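Local coordinates for protein beta-1,4-mannanase (Caldicellulosiruptor saccharolyticus, PDB 1PMH) that binds beta-1,4-linked mannan chains such as mannohexaose, as the carbohydrate-binding module of a mannan-degrading hydrolase, at residues A[85-90]-A[158-163]; A[107-110]-A[115-118]. One frame throughout, in Å; residues are numbered along the deposited sequence. Where two conformers were deposited one is given.

Interaction 1: A[85-90]-A[158-163]; sequences VEFEMF and LVFQFA. With BMA (beta-D-mannopyranose), chain B.
The edge of the Phe160 ring is turned toward the face of Phe87 in an offset edge-to-face pair, planes at 83° and centroids 5.7 Å apart. Phe160 CE2 makes the approach, 3.9 Å from Phe87 CG, which lies in the plane of the Phe160 ring. This is the core of the jelly-roll beta-sandwich: 85-90 and 158-163 belong to opposing sheets, their axes 11.0 Å apart and crossing at -44°. Phe87 has its CG between the backbone N and the carbonyl carbon (chi1 66°), which lays the ring against Phe160. Further along, selenomethionine Met89 and Phe162 reach toward one another from the two sheets: SE lies at the ring edge, a Met-aromatic contact, and the bend at chi3 brings CE within 3.9 Å of Phe162 CE2. At the other end Val85 CG1 packs on Leu158 CD1. Gln161 takes the outer face of its strand, its extended chain carrying the amide to a mannose that Lys106 NZ also binds. Gln161 OE1 accepts from mannose O2 at 2.6 Å, while NE2 donates to O3 at 3.0 Å. A leucine here would probably leave O2, O3 and Asp64 without their amide partner. Gln161 NE2 is shared between mannose O3 and Asp64 OD1.

Interaction 2: A[107-110]-A[115-118]; sequences VVIN and ELGS. With BMA (beta-D-mannopyranose), chain C.
Strands 107-109 and 115-118 run antiparallel, and a classic beta bulge sets both Leu116 and Gly117 against Val107. Val107 N donates to Gly117 O at 3.0 Å in a nearly straight bond (171°), whereas Val107 O takes two donors: Leu116 N at 2.8 Å, in the carbonyl plane, and Gly117 N in a weak bond of 3.4 Å. Past the bulge, Val108 and Glu115 form a non-hydrogen-bonded pair in which Val108 CG2 crosses to Glu115 CG at 4.0 Å. The carboxylate beyond is held by Trp113 NE1 and Lys106 NZ, both on OE2, and the side chain touches a mannose. Leu116 reaches into the sandwich interior: its CD1 lies 4.0 Å from Ile109 CG1, with Phe144 and Pro147 also touching the leucine. Just beyond the strand, the turn about the first torsion of Asn110 (chi1 -166°) swings its amide out to another mannose. OD1 accepts from mannose O2 at 2.7 Å and ND2 donates to O3 at 3.0 Å (168°), with ND2 also bonded to Gln157 OE1. The whole is a bulged beta hairpin with its turn end at the glycan-binding site of this CBM27 module.

After several earlier strands of both sheets, the chain reaches 85-90 in one sheet of the sandwich, then passes through helix 93-98 into the other. There 107-110 turns back as 115-118 after four residues, so interaction 2 closes a short hairpin. Only after the strands 128-132 and 135-145 of the first sheet does 158-163 return to close the long loop of interaction 1, which encloses the hairpin. Strands 102-109 and 153-165 are neighbours, joined by a probable hydrogen bond from Val159 N to Val108 O at 2.8 Å. Across the core, Val85 CG2 packs on Leu116 CD1. Interaction 1 ties sheet to sheet; interaction 2 shapes one sheet, whose two neighbouring strands each bring an amide to a different mannose.

Interaction 1: A[85-90]-A[158-163]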
loop_
_atom_site.group_PDB
_atom_site.type_symbol
_atom_site.label_atom_id
_atom_site.label_comp_id
_atom_site.label_asym_id
_atom_site.label_seq_id
_atom_site.Cartn_x
_atom_site.Cartn_y
_atom_site.Cartn_z
ATOM N N VAL A 85 6.702 9.607 -0.788
ATOM C CA VAL A 85 5.747 8.599 -1.302
ATOM C C VAL A 85 4.490 8.702 -0.451
ATOM O O VAL A 85 4.566 8.601 0.757
ATOM C CB VAL A 85 6.328 7.170 -1.249
ATOM C CG1 VAL A 85 5.248 6.175 -1.692
ATOM C CG2 VAL A 85 7.561 7.097 -2.181
ATOM N N GLU A 86 3.375 8.930 -1.115
ATOM C CA GLU A 86 2.089 9.117 -0.492
ATOM C C GLU A 86 1.152 7.990 -0.896
ATOM O O GLU A 86 1.288 7.420 -1.986
ATOM C CB GLU A 86 1.496 10.444 -0.976
ATOM C CG GLU A 86 0.239 10.867 -0.253
ATOM C CD GLU A 86 -0.135 12.279 -0.610
ATOM O OE1 GLU A 86 0.812 13.103 -0.781
ATOM O OE2 GLU A 86 -1.357 12.569 -0.628
ATOM N N PHE A 87 0.198 7.629 -0.059
ATOM C CA PHE A 87 -0.760 6.572 -0.370
ATOM C C PHE A 87 -1.995 6.734 0.491
ATOM O O PHE A 87 -1.955 7.391 1.545
ATOM C CB PHE A 87 -0.128 5.195 -0.138
ATOM C CG PHE A 87 0.169 4.945 1.308
ATOM C CD1 PHE A 87 -0.810 4.388 2.137
ATOM C CD2 PHE A 87 1.352 5.386 1.872
ATOM C CE1 PHE A 87 -0.616 4.308 3.483
ATOM C CE2 PHE A 87 1.546 5.278 3.260
ATOM C CZ PHE A 87 0.572 4.725 4.039
ATOM N N GLU A 88 -3.080 6.085 0.047
ATOM C CA GLU A 88 -4.291 5.928 0.833
ATOM C C GLU A 88 -4.572 4.436 0.945
ATOM O O GLU A 88 -4.522 3.707 -0.036
ATOM C CB GLU A 88 -5.485 6.636 0.154
ATOM C CG GLU A 88 -5.314 8.142 0.014
ATOM C CD GLU A 88 -6.488 8.847 -0.649
ATOM O OE1 GLU A 88 -7.557 8.834 -0.037
ATOM O OE2 GLU A 88 -6.303 9.476 -1.720
HETATM N N MSE A 89 -4.955 4.041 2.146
HETATM C CA MSE A 89 -5.267 2.654 2.477
HETATM C C MSE A 89 -6.623 2.611 3.134
HETATM O O MSE A 89 -6.917 3.447 3.986
HETATM C CB MSE A 89 -4.170 2.167 3.399
HETATM C CG MSE A 89 -4.301 0.777 3.836
HETATM SE SE MSE A 89 -2.930 0.326 5.158
HETATM C CE MSE A 89 -1.543 0.742 4.296
ATOM N N PHE A 90 -7.446 1.624 2.767
ATOM C CA PHE A 90 -8.833 1.532 3.201
ATOM C C PHE A 90 -9.087 0.124 3.731
ATOM O O PHE A 90 -8.831 -0.839 3.015
ATOM C CB PHE A 90 -9.832 1.795 2.050
ATOM C CG PHE A 90 -9.584 3.087 1.302
ATOM C CD1 PHE A 90 -8.571 3.203 0.395
ATOM C CD2 PHE A 90 -10.410 4.165 1.508
ATOM C CE1 PHE A 90 -8.310 4.386 -0.250
ATOM C CE2 PHE A 90 -10.159 5.367 0.858
ATOM C CZ PHE A 90 -9.097 5.458 -0.001
ATOM N N LEU A 158 8.805 -0.435 -5.720
ATOM C CA LEU A 158 8.135 0.045 -4.508
ATOM C C LEU A 158 7.440 -1.164 -3.912
ATOM O O LEU A 158 6.741 -1.880 -4.624
ATOM C CB LEU A 158 7.138 1.114 -4.901
ATOM C CG LEU A 158 6.379 1.851 -3.838
ATOM C CD1 LEU A 158 7.249 2.622 -2.898
ATOM C CD2 LEU A 158 5.343 2.749 -4.493
ATOM N N VAL A 159 7.616 -1.333 -2.600
ATOM C CA VAL A 159 7.050 -2.445 -1.878
ATOM C C VAL A 159 6.201 -1.933 -0.730
ATOM O O VAL A 159 6.631 -1.067 0.035
ATOM C CB VAL A 159 8.119 -3.404 -1.381
ATOM C CG1 VAL A 159 7.519 -4.521 -0.525
ATOM C CG2 VAL A 159 8.913 -3.987 -2.552
ATOM N N PHE A 160 5.006 -2.511 -0.632
ATOM C CA PHE A 160 4.161 -2.384 0.537
ATOM C C PHE A 160 4.158 -3.728 1.260
ATOM O O PHE A 160 3.798 -4.735 0.676
ATOM C CB PHE A 160 2.726 -2.028 0.188
ATOM C CG PHE A 160 2.557 -0.621 -0.283
ATOM C CD1 PHE A 160 2.920 -0.266 -1.542
ATOM C CD2 PHE A 160 2.007 0.351 0.562
ATOM C CE1 PHE A 160 2.788 1.055 -2.017
ATOM C CE2 PHE A 160 1.853 1.640 0.128
ATOM C CZ PHE A 160 2.255 1.949 -1.163
ATOM N N GLN A 161 4.633 -3.718 2.512
ATOM C CA GLN A 161 4.608 -4.875 3.356
ATOM C C GLN A 161 3.429 -4.755 4.311
ATOM O O GLN A 161 3.211 -3.707 4.868
ATOM C CB GLN A 161 5.908 -5.014 4.123
ATOM C CG GLN A 161 5.938 -6.252 5.002
ATOM C CD GLN A 161 7.290 -6.384 5.667
ATOM O OE1 GLN A 161 7.443 -6.069 6.862
ATOM N NE2 GLN A 161 8.276 -6.826 4.928
ATOM N N PHE A 162 2.700 -5.860 4.498
ATOM C CA PHE A 162 1.644 -5.950 5.471
ATOM C C PHE A 162 1.979 -7.091 6.391
ATOM O O PHE A 162 2.395 -8.152 5.928
ATOM C CB PHE A 162 0.306 -6.220 4.781
ATOM C CG PHE A 162 -0.141 -5.121 3.902
ATOM C CD1 PHE A 162 0.271 -5.036 2.584
ATOM C CD2 PHE A 162 -1.000 -4.132 4.392
ATOM C CE1 PHE A 162 -0.122 -3.963 1.796
ATOM C CE2 PHE A 162 -1.359 -3.060 3.569
ATOM C CZ PHE A 162 -0.947 -3.022 2.296
ATOM N N ALA A 163 1.711 -6.951 7.681
ATOM C CA ALA A 163 1.952 -8.065 8.601
ATOM C C ALA A 163 0.895 -8.081 9.673
ATOM O O ALA A 163 0.755 -7.149 10.457
ATOM C CB ALA A 163 3.348 -7.992 9.250
HETATM C C1 BMA B . 10.904 -7.027 9.600
HETATM C C2 BMA B . 10.297 -7.187 8.240
HETATM C C3 BMA B . 11.376 -7.753 7.322
HETATM C C4 BMA B . 12.635 -6.873 7.398
HETATM C C5 BMA B . 13.058 -6.628 8.831
HETATM C C6 BMA B . 14.200 -5.627 8.863
HETATM O O2 BMA B . 9.871 -5.932 7.761
HETATM O O3 BMA B . 10.827 -7.892 6.005
HETATM O O4 BMA B . 13.722 -7.576 6.862
HETATM O O5 BMA B . 11.992 -6.111 9.582
HETATM O O6 BMA B . 14.693 -5.589 10.156
#

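Interaction 2: A[107-110]-A[115-118]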
loop_
_atom_site.group_PDB
_atom_site.type_symbol
_atom_site.label_atom_id
_atom_site.label_comp_id
_atom_site.label_asym_id
_atom_site.label_seq_id
_atom_site.Cartn_x
_atom_site.Cartn_y
_atom_site.Cartn_z
ATOM N N VAL A 107 6.363 0.854 3.977
ATOM C CA VAL A 107 6.517 1.341 2.620
ATOM C C VAL A 107 8.019 1.422 2.355
ATOM O O VAL A 107 8.743 2.053 3.145
ATOM C CB VAL A 107 5.842 2.698 2.442
ATOM C CG1 VAL A 107 6.057 3.215 1.035
ATOM C CG2 VAL A 107 4.351 2.601 2.740
ATOM N N VAL A 108 8.456 0.775 1.287
ATOM C CA VAL A 108 9.857 0.491 1.037
ATOM C C VAL A 108 10.193 0.780 -0.414
ATOM O O VAL A 108 9.431 0.449 -1.317
ATOM C CB VAL A 108 10.110 -0.997 1.324
ATOM C CG1 VAL A 108 11.462 -1.492 0.933
ATOM C CG2 VAL A 108 9.853 -1.302 2.795
ATOM N N ILE A 109 11.385 1.349 -0.629
ATOM C CA ILE A 109 12.038 1.281 -1.936
ATOM C C ILE A 109 13.022 0.146 -1.887
ATOM O O ILE A 109 13.964 0.172 -1.084
ATOM C CB ILE A 109 12.708 2.605 -2.355
ATOM C CG1 ILE A 109 11.679 3.740 -2.445
ATOM C CG2 ILE A 109 13.451 2.411 -3.674
ATOM C CD1 ILE A 109 12.325 5.126 -2.666
ATOM N N ASN A 110 12.784 -0.885 -2.687
ATOM C CA ASN A 110 13.602 -2.089 -2.625
ATOM C C ASN A 110 14.892 -1.994 -3.408
ATOM O O ASN A 110 15.124 -2.719 -4.345
ATOM C CB ASN A 110 12.750 -3.309 -2.982
ATOM C CG ASN A 110 13.417 -4.619 -2.631
ATOM O OD1 ASN A 110 14.347 -4.644 -1.801
ATOM N ND2 ASN A 110 12.925 -5.711 -3.243
ATOM N N GLU A 115 13.470 1.206 4.002
ATOM C CA GLU A 115 12.194 1.556 4.569
ATOM C C GLU A 115 12.044 3.066 4.578
ATOM O O GLU A 115 12.886 3.778 5.113
ATOM C CB GLU A 115 12.033 0.985 5.975
ATOM C CG GLU A 115 12.164 -0.533 5.958
ATOM C CD GLU A 115 11.977 -1.285 7.251
ATOM O OE1 GLU A 115 11.489 -0.655 8.176
ATOM O OE2 GLU A 115 12.237 -2.502 7.289
ATOM N N LEU A 116 10.940 3.531 4.012
ATOM C CA LEU A 116 10.564 4.917 4.079
ATOM C C LEU A 116 9.729 5.252 5.277
ATOM O O LEU A 116 9.830 6.351 5.832
ATOM C CB LEU A 116 9.811 5.353 2.819
ATOM C CG LEU A 116 10.516 5.083 1.479
ATOM C CD1 LEU A 116 9.632 5.642 0.384
ATOM C CD2 LEU A 116 11.933 5.632 1.473
ATOM N N GLY A 117 8.889 4.329 5.711
ATOM C CA GLY A 117 8.078 4.534 6.866
ATOM C C GLY A 117 7.278 3.286 7.156
ATOM O O GLY A 117 7.245 2.346 6.371
ATOM N N SER A 118 6.718 3.283 8.354
ATOM C CA SER A 118 5.965 2.151 8.840
ATOM C C SER A 118 5.058 2.572 9.957
ATOM O O SER A 118 5.298 3.594 10.604
ATOM C CB SER A 118 6.920 1.071 9.337
ATOM O OG SER A 118 7.755 1.564 10.355
HETATM C C1 BMA C . 14.714 -8.673 0.642
HETATM C C2 BMA C . 14.441 -8.002 -0.687
HETATM C C3 BMA C . 14.280 -9.066 -1.784
HETATM C C4 BMA C . 15.581 -9.887 -1.806
HETATM C C5 BMA C . 15.932 -10.480 -0.440
HETATM C C6 BMA C . 17.256 -11.233 -0.310
HETATM O O2 BMA C . 15.414 -7.010 -0.927
HETATM O O3 BMA C . 14.185 -8.391 -3.026
HETATM O O4 BMA C . 15.481 -11.005 -2.648
HETATM O O5 BMA C . 15.941 -9.434 0.490
HETATM O O6 BMA C . 17.259 -11.892 0.941
#